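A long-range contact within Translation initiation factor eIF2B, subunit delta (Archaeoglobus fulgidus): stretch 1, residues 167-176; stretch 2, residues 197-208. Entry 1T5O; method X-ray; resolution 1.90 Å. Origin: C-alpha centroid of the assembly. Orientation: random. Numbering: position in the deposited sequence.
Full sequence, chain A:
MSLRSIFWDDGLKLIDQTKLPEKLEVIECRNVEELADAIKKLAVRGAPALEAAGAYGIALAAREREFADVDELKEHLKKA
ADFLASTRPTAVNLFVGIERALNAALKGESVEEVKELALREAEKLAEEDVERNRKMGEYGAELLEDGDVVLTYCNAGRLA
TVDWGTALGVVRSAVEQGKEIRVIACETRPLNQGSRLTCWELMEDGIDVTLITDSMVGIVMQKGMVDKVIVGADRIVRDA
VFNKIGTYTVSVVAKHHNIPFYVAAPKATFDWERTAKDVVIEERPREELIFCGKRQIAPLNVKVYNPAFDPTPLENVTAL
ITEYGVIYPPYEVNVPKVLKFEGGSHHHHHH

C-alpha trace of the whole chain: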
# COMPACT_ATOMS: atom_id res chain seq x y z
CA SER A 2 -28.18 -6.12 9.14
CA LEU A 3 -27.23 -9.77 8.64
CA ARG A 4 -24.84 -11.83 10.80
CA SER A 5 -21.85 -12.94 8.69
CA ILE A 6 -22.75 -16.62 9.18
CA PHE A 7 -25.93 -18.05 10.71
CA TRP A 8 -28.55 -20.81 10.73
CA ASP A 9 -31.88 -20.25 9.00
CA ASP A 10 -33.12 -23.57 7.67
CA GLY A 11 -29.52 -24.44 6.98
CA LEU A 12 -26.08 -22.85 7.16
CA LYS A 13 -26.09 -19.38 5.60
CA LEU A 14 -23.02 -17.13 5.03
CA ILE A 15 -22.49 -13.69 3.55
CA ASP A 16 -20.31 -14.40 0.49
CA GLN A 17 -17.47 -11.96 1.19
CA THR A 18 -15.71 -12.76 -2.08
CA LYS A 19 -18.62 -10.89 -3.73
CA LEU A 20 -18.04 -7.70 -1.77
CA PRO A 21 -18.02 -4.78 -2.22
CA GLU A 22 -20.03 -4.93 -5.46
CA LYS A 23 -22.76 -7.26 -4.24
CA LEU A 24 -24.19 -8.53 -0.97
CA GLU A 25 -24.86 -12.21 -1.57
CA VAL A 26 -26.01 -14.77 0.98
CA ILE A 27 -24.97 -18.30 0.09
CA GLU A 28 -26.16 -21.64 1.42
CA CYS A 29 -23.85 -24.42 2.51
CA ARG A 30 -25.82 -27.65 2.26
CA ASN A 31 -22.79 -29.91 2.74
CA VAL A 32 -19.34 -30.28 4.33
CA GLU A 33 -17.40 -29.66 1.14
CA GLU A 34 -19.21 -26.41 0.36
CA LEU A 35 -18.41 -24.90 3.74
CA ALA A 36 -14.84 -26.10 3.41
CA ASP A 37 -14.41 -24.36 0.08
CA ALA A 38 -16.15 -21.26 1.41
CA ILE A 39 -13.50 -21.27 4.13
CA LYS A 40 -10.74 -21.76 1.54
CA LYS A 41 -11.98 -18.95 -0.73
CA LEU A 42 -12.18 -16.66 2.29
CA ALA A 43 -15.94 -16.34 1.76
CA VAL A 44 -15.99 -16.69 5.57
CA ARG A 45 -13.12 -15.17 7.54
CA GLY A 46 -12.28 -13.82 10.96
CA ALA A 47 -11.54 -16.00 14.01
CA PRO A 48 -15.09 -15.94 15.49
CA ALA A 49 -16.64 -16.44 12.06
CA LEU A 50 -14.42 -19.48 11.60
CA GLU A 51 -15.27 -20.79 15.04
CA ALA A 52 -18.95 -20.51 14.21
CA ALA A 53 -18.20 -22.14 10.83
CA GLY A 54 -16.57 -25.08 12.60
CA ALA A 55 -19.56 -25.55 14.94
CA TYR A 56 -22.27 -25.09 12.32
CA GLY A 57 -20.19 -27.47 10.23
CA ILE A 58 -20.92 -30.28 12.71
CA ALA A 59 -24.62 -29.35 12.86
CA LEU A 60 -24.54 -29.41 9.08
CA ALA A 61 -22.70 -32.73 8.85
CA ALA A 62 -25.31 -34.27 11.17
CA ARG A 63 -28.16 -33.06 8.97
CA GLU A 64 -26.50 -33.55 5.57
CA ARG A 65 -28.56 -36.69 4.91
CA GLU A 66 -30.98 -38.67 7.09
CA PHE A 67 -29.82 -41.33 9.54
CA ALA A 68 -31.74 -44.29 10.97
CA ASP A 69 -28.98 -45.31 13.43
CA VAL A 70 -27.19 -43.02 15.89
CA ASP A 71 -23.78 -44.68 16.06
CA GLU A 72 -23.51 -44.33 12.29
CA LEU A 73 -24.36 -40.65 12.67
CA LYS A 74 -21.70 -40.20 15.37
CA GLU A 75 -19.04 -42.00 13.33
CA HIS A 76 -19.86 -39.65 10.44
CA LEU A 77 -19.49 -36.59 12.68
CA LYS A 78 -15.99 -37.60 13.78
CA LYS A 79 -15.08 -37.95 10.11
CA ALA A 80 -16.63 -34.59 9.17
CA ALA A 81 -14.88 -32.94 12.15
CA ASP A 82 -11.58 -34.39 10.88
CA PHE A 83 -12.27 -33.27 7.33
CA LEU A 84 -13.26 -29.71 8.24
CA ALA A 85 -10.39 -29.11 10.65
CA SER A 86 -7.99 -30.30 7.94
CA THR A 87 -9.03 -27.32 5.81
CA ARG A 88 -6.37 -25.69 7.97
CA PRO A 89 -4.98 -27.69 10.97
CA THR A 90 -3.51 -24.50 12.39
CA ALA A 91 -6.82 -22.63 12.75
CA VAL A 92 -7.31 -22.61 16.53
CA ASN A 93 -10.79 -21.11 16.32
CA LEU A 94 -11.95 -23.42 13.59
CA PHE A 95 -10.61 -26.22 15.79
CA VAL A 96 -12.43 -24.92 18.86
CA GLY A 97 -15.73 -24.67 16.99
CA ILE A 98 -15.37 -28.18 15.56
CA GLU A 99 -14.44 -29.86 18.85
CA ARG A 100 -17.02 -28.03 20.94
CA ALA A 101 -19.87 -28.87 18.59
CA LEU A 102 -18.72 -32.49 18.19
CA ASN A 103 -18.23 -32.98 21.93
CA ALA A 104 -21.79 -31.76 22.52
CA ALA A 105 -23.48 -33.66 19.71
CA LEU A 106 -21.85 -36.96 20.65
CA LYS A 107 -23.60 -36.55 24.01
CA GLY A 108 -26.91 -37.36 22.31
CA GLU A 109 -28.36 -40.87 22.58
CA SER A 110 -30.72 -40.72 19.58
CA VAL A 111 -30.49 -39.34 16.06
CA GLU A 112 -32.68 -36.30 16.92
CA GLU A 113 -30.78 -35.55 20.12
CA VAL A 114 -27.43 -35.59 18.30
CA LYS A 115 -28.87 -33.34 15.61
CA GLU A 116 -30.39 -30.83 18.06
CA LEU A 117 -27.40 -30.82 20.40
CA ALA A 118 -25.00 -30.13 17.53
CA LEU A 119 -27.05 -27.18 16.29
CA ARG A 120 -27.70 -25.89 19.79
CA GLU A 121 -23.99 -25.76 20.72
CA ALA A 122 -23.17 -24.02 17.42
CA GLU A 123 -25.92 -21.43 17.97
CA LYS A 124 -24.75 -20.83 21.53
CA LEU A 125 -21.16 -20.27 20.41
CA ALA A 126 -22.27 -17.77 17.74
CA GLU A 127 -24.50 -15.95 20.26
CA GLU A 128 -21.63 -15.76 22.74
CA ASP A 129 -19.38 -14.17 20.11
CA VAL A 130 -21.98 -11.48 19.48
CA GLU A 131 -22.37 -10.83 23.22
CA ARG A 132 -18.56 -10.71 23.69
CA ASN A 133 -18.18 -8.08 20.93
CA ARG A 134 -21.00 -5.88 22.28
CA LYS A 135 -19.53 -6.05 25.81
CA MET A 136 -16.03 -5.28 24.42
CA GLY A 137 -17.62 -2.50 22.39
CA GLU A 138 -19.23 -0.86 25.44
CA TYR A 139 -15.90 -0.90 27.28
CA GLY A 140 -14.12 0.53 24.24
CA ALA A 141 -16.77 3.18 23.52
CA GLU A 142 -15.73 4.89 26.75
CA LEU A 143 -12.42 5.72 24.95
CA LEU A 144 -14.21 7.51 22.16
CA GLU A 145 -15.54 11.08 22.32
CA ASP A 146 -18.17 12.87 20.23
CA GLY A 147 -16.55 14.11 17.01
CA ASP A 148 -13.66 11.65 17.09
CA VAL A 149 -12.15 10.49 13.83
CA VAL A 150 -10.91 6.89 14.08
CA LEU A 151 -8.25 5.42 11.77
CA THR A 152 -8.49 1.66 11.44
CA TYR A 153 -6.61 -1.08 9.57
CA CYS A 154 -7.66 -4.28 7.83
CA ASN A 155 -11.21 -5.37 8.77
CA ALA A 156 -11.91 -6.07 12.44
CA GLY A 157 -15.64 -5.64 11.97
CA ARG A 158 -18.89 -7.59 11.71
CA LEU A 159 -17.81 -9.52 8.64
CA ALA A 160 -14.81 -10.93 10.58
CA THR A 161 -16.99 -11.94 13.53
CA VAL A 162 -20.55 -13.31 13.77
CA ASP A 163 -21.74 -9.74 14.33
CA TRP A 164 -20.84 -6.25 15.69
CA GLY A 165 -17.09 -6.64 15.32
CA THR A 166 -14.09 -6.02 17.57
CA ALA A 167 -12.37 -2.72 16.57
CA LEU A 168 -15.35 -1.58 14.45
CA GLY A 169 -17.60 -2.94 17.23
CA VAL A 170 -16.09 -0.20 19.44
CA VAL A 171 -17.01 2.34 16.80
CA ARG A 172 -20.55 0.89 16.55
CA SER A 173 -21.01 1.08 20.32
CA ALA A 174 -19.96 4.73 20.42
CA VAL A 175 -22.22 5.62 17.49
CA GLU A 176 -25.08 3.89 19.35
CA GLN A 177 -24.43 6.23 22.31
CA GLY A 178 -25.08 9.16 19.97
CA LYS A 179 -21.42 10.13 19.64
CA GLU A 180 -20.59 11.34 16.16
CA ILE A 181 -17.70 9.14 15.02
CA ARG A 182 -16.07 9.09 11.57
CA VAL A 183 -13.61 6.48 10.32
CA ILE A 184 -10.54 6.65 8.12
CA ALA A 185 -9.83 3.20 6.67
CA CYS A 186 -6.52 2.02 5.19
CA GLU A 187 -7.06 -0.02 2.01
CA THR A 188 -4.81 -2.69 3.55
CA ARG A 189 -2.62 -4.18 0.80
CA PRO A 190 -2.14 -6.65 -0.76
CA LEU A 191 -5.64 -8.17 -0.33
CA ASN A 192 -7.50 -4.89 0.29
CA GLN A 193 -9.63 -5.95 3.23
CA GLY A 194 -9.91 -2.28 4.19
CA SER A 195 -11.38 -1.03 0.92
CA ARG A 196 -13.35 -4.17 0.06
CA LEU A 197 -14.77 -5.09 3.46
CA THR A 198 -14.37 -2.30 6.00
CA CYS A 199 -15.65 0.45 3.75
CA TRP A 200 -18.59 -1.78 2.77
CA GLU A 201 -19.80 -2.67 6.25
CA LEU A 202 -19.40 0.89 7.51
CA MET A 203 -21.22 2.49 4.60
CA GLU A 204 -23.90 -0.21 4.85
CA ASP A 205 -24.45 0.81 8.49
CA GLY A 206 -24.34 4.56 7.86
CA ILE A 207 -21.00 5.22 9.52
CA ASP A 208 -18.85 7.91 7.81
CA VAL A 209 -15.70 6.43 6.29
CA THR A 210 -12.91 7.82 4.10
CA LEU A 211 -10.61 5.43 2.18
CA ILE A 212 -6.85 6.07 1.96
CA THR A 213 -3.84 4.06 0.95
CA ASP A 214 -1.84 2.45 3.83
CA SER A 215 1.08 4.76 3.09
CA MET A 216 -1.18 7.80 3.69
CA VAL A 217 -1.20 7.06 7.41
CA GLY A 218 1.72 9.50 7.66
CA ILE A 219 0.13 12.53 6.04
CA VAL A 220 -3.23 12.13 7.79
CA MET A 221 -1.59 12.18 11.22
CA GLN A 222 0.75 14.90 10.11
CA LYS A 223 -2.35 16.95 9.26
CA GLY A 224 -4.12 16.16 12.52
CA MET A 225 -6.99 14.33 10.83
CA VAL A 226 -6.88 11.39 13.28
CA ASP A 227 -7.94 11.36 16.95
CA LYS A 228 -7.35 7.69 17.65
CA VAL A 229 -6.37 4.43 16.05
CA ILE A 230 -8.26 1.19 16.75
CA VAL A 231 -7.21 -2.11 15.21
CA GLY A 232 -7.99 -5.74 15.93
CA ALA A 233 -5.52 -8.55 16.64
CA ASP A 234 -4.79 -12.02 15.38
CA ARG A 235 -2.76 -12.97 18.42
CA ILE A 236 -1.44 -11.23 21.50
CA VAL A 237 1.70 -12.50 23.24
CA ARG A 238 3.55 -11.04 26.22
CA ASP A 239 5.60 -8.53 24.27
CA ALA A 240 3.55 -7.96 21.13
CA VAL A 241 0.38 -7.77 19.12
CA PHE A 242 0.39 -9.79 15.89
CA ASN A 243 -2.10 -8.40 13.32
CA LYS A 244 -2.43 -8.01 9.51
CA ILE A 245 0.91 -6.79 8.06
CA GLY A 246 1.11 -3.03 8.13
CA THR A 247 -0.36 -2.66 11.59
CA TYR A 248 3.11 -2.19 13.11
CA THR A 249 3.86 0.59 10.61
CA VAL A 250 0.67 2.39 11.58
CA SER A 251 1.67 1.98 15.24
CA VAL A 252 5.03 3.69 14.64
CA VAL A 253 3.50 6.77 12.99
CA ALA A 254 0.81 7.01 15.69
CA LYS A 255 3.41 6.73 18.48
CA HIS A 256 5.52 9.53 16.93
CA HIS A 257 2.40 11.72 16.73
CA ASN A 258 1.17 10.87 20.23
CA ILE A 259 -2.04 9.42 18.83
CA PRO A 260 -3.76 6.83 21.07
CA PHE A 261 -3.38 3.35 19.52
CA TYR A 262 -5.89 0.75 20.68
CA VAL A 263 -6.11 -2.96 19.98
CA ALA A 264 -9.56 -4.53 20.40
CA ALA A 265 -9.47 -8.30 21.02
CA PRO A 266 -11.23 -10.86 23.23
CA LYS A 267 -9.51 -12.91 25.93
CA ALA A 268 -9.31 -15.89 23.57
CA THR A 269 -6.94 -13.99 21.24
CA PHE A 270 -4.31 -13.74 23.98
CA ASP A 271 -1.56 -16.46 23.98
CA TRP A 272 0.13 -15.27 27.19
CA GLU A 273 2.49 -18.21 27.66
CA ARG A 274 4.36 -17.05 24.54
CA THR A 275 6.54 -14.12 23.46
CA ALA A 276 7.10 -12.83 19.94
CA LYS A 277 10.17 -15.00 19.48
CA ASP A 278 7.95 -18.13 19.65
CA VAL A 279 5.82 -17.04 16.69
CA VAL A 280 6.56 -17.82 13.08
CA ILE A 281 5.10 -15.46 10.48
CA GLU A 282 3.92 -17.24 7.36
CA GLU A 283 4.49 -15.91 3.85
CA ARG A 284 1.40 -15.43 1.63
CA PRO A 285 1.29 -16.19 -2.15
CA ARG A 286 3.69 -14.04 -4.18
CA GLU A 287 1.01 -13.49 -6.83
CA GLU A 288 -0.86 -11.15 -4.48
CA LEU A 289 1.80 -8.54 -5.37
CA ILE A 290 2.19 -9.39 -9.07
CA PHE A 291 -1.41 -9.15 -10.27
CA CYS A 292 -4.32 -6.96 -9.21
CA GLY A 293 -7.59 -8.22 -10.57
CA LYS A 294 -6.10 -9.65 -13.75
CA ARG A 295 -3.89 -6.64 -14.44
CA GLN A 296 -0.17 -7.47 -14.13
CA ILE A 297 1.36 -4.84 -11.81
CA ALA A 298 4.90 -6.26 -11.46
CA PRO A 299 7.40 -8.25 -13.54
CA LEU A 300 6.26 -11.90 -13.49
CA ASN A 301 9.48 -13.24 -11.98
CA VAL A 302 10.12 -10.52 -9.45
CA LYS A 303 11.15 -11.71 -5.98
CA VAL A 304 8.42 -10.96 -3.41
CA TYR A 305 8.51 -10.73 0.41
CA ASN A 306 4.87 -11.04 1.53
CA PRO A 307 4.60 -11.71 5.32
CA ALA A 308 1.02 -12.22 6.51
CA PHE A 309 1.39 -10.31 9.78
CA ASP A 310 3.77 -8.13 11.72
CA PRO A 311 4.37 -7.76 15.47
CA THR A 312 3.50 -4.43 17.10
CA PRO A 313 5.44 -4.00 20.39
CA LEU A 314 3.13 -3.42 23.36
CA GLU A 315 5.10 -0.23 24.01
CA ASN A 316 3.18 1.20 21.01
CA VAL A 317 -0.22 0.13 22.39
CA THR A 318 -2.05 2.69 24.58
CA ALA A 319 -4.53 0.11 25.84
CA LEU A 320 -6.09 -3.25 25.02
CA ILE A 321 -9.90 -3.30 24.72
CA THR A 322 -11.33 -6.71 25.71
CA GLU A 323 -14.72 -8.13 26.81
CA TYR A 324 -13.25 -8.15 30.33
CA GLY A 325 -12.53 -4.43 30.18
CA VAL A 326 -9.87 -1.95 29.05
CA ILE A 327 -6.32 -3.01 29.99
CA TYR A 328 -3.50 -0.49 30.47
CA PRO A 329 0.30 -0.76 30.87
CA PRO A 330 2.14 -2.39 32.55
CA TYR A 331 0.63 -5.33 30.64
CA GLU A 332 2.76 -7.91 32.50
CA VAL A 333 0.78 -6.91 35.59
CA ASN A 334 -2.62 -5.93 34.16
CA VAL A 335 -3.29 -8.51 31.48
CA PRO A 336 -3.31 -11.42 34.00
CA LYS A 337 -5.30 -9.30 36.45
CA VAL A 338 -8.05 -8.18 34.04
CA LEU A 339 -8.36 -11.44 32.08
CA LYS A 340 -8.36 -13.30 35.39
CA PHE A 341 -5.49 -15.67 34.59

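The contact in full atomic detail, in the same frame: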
# COMPACT_ATOMS: atom_id res chain seq x y z
N ALA A 167 -12.73 -4.15 16.68
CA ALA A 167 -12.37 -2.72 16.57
C ALA A 167 -13.52 -1.84 16.05
O ALA A 167 -13.76 -0.73 16.55
CB ALA A 167 -11.12 -2.56 15.66
N LEU A 168 -14.22 -2.31 15.02
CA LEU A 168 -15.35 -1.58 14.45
C LEU A 168 -16.58 -1.74 15.38
O LEU A 168 -17.54 -0.98 15.29
CB LEU A 168 -15.65 -2.08 13.01
CG LEU A 168 -14.45 -1.89 12.04
CD1 LEU A 168 -14.90 -2.23 10.60
CD2 LEU A 168 -13.95 -0.41 12.09
N GLY A 169 -16.53 -2.74 16.26
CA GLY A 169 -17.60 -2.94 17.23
C GLY A 169 -17.52 -1.80 18.24
O GLY A 169 -18.54 -1.35 18.79
N VAL A 170 -16.30 -1.32 18.50
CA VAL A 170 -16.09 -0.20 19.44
C VAL A 170 -16.66 1.07 18.82
O VAL A 170 -17.24 1.92 19.51
CB VAL A 170 -14.58 -0.00 19.73
CG1 VAL A 170 -14.35 1.34 20.46
CG2 VAL A 170 -14.05 -1.17 20.60
N VAL A 171 -16.47 1.21 17.52
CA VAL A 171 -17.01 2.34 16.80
C VAL A 171 -18.54 2.20 16.82
O VAL A 171 -19.24 3.17 17.15
CB VAL A 171 -16.52 2.38 15.33
CG1 VAL A 171 -17.29 3.44 14.54
CG2 VAL A 171 -15.03 2.72 15.28
N ARG A 172 -19.08 1.02 16.52
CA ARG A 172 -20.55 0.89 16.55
C ARG A 172 -21.12 1.20 17.93
O ARG A 172 -22.16 1.86 18.04
CB ARG A 172 -21.02 -0.51 16.11
CG ARG A 172 -20.76 -0.79 14.64
CD ARG A 172 -21.44 -2.06 14.13
NE ARG A 172 -21.27 -2.14 12.68
CZ ARG A 172 -20.20 -2.62 12.07
NH1 ARG A 172 -19.18 -3.10 12.78
NH2 ARG A 172 -20.12 -2.57 10.74
N SER A 173 -20.46 0.78 19.00
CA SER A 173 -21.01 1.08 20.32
C SER A 173 -21.02 2.58 20.62
O SER A 173 -21.97 3.09 21.24
CB SER A 173 -20.23 0.34 21.42
OG SER A 173 -20.41 -1.06 21.27
N ALA A 174 -19.98 3.30 20.18
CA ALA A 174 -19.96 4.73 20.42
C ALA A 174 -21.02 5.45 19.59
O ALA A 174 -21.64 6.42 20.06
CB ALA A 174 -18.57 5.31 20.13
N VAL A 175 -21.22 5.01 18.36
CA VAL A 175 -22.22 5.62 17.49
C VAL A 175 -23.60 5.41 18.14
O VAL A 175 -24.43 6.32 18.15
CB VAL A 175 -22.17 5.01 16.06
CG1 VAL A 175 -23.40 5.40 15.23
CG2 VAL A 175 -20.90 5.50 15.36
N GLU A 176 -23.83 4.22 18.68
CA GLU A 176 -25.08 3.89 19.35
C GLU A 176 -25.34 4.84 20.53
O GLU A 176 -26.49 5.16 20.84
CB GLU A 176 -25.02 2.44 19.83
CG GLU A 176 -26.28 1.94 20.49
CD GLU A 176 -26.29 0.42 20.61
OE1 GLU A 176 -25.32 -0.15 21.13
OE2 GLU A 176 -27.29 -0.20 20.19
N LEU A 197 -13.90 -4.70 2.36
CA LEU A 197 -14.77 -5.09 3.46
C LEU A 197 -15.11 -4.00 4.47
O LEU A 197 -16.28 -3.76 4.75
CB LEU A 197 -14.13 -6.30 4.15
CG LEU A 197 -13.68 -7.41 3.17
CD1 LEU A 197 -13.06 -8.61 3.92
CD2 LEU A 197 -14.88 -7.92 2.36
N THR A 198 -14.10 -3.32 5.01
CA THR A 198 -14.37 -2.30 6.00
C THR A 198 -15.21 -1.15 5.47
O THR A 198 -16.16 -0.72 6.14
CB THR A 198 -13.06 -1.77 6.60
OG1 THR A 198 -12.47 -2.82 7.36
CG2 THR A 198 -13.29 -0.56 7.48
N CYS A 199 -14.88 -0.65 4.29
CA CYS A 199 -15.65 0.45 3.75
C CYS A 199 -17.10 -0.00 3.48
O CYS A 199 -18.04 0.77 3.65
CB CYS A 199 -15.00 1.01 2.48
SG CYS A 199 -13.46 1.97 2.77
N TRP A 200 -17.27 -1.25 3.05
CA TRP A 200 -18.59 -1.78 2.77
C TRP A 200 -19.46 -1.85 4.03
O TRP A 200 -20.55 -1.26 4.09
CB TRP A 200 -18.50 -3.17 2.15
CG TRP A 200 -19.86 -3.69 1.71
CD1 TRP A 200 -20.51 -3.41 0.53
CD2 TRP A 200 -20.79 -4.44 2.52
NE1 TRP A 200 -21.78 -3.94 0.56
CE2 TRP A 200 -21.98 -4.57 1.77
CE3 TRP A 200 -20.73 -5.01 3.80
CZ2 TRP A 200 -23.11 -5.24 2.25
CZ3 TRP A 200 -21.86 -5.68 4.29
CH2 TRP A 200 -23.04 -5.79 3.51
N GLU A 201 -18.98 -2.55 5.05
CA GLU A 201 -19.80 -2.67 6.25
C GLU A 201 -20.05 -1.35 6.96
O GLU A 201 -21.10 -1.19 7.60
CB GLU A 201 -19.23 -3.71 7.23
CG GLU A 201 -17.88 -3.35 7.88
CD GLU A 201 -17.52 -4.34 8.96
OE1 GLU A 201 -17.99 -4.18 10.10
OE2 GLU A 201 -16.80 -5.31 8.66
N LEU A 202 -19.15 -0.38 6.84
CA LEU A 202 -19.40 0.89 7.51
C LEU A 202 -20.42 1.69 6.70
O LEU A 202 -21.36 2.27 7.25
CB LEU A 202 -18.09 1.68 7.70
CG LEU A 202 -17.12 1.08 8.74
CD1 LEU A 202 -15.80 1.84 8.75
CD2 LEU A 202 -17.77 1.13 10.10
N MET A 203 -20.26 1.73 5.38
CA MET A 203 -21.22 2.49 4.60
C MET A 203 -22.61 1.84 4.68
O MET A 203 -23.63 2.53 4.68
CB MET A 203 -20.78 2.57 3.13
CG MET A 203 -19.60 3.49 2.94
SD MET A 203 -18.92 3.44 1.29
CE MET A 203 -20.37 4.19 0.34
N GLU A 204 -22.64 0.52 4.79
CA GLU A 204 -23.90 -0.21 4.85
C GLU A 204 -24.64 0.19 6.13
O GLU A 204 -25.86 0.33 6.15
CB GLU A 204 -23.60 -1.72 4.80
CG GLU A 204 -24.80 -2.63 4.69
CD GLU A 204 -25.45 -2.62 3.30
OE1 GLU A 204 -24.93 -1.95 2.39
OE2 GLU A 204 -26.48 -3.30 3.13
N ASP A 205 -23.88 0.43 7.20
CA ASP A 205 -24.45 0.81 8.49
C ASP A 205 -24.55 2.31 8.74
O ASP A 205 -24.89 2.75 9.84
CB ASP A 205 -23.66 0.13 9.63
CG ASP A 205 -23.66 -1.37 9.51
OD1 ASP A 205 -24.36 -1.90 8.60
OD2 ASP A 205 -22.97 -2.04 10.31
N GLY A 206 -24.25 3.11 7.72
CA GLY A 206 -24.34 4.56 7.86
C GLY A 206 -23.27 5.23 8.69
O GLY A 206 -23.49 6.28 9.27
N ILE A 207 -22.09 4.61 8.77
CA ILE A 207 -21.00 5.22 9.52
C ILE A 207 -20.05 5.89 8.52
O ILE A 207 -19.63 5.25 7.56
CB ILE A 207 -20.27 4.16 10.35
CG1 ILE A 207 -21.30 3.56 11.34
CG2 ILE A 207 -19.07 4.76 11.05
CD1 ILE A 207 -20.76 2.56 12.34
N ASP A 208 -19.74 7.17 8.73
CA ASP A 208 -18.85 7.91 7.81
C ASP A 208 -17.48 7.23 7.73
O ASP A 208 -16.90 6.86 8.76
CB ASP A 208 -18.64 9.35 8.27
CG ASP A 208 -19.89 10.20 8.13
OD1 ASP A 208 -19.88 11.36 8.62
OD2 ASP A 208 -20.88 9.73 7.53

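This is a side-chain contact between two nearly parallel helices, in which one buried arginine bridges two acidic residues and apolar side chains pack beside it. Stretch 1 is helical throughout. In stretch 2, Leu197 to Glu204 belong to a helix that begins earlier in the chain; Asp205 is the first residue to leave helical phi/psi. The two helix axes run in the same direction, with 18° between them, and come no closer than 12.1 Å. That spacing leaves room for side chains, and these make the contact. Together the two stretches bury 399 Å².

Arg172 is the centre of the polar part. Its CA-to-CB bond points sideways to stretch 2, but the end of its side chain comes nearer. The chain is extended, with chi1 m and chi2 and chi3 both t, and this carries the guanidinium across to the second helix. There it meets Glu201 and Asp205. These two lie four residues apart, about one helical turn, and both point their CB atoms toward stretch 1.

Arg172 forms a salt bridge with each. Arg172 NH2 donates to Glu201 OE1 at 2.7 Å, the shortest contact between the stretches. Arg172 NH1 adds a weak hydrogen bond to Glu201 OE1 at 3.1 Å. On the Asp205 side, Arg172 NE donates to Asp205 OD2 at 2.9 Å, and Arg172 NH2 reaches Asp205 OD2, also at 2.9 Å. Each carboxylate thus uses a single oxygen to accept from two guanidinium nitrogens. NH2 is shared between the two acids. Both acceptor oxygens lie at the edge of the guanidinium, near its plane, where the N-H bonds point. Two negative charges close to one positive group make this a compact charged cluster.

The apolar contacts begin at Leu168, one turn before Arg172. The CA-to-CB bond of Leu168 points toward the second helix. Leu168 CD1 lies 3.9 Å from Thr198 CG2 and 4.4 Å from Leu202 CG. The same methyl, Leu168 CD1, is 3.7 Å from Glu201 OE1, so the leucine packs against the acid that Arg172 binds. The CA atoms of Leu168 and Leu202 are 8.4 Å apart.

Ile207 makes the apolar contact at the other end. It follows the helix in sequence, and its CA-to-CB bond points toward stretch 1. Ile207 CG2 is 4.1 Å from Val171 CG1, and Ile207 CD1 is 4.2 Å from Val175 CG2. Ile207 CD1 also lies 4.1 Å from Arg172 CG, so the aliphatic part of the arginine joins this packing while its charged end binds the acids.

A turn links the helix to Ile207. Gly206 has positive phi, a conformation that favours glycine. Ile207 N then donates to Leu202 O at 2.9 Å, which ties the turn back to the last part of the helix. Gly206 itself does not touch stretch 1.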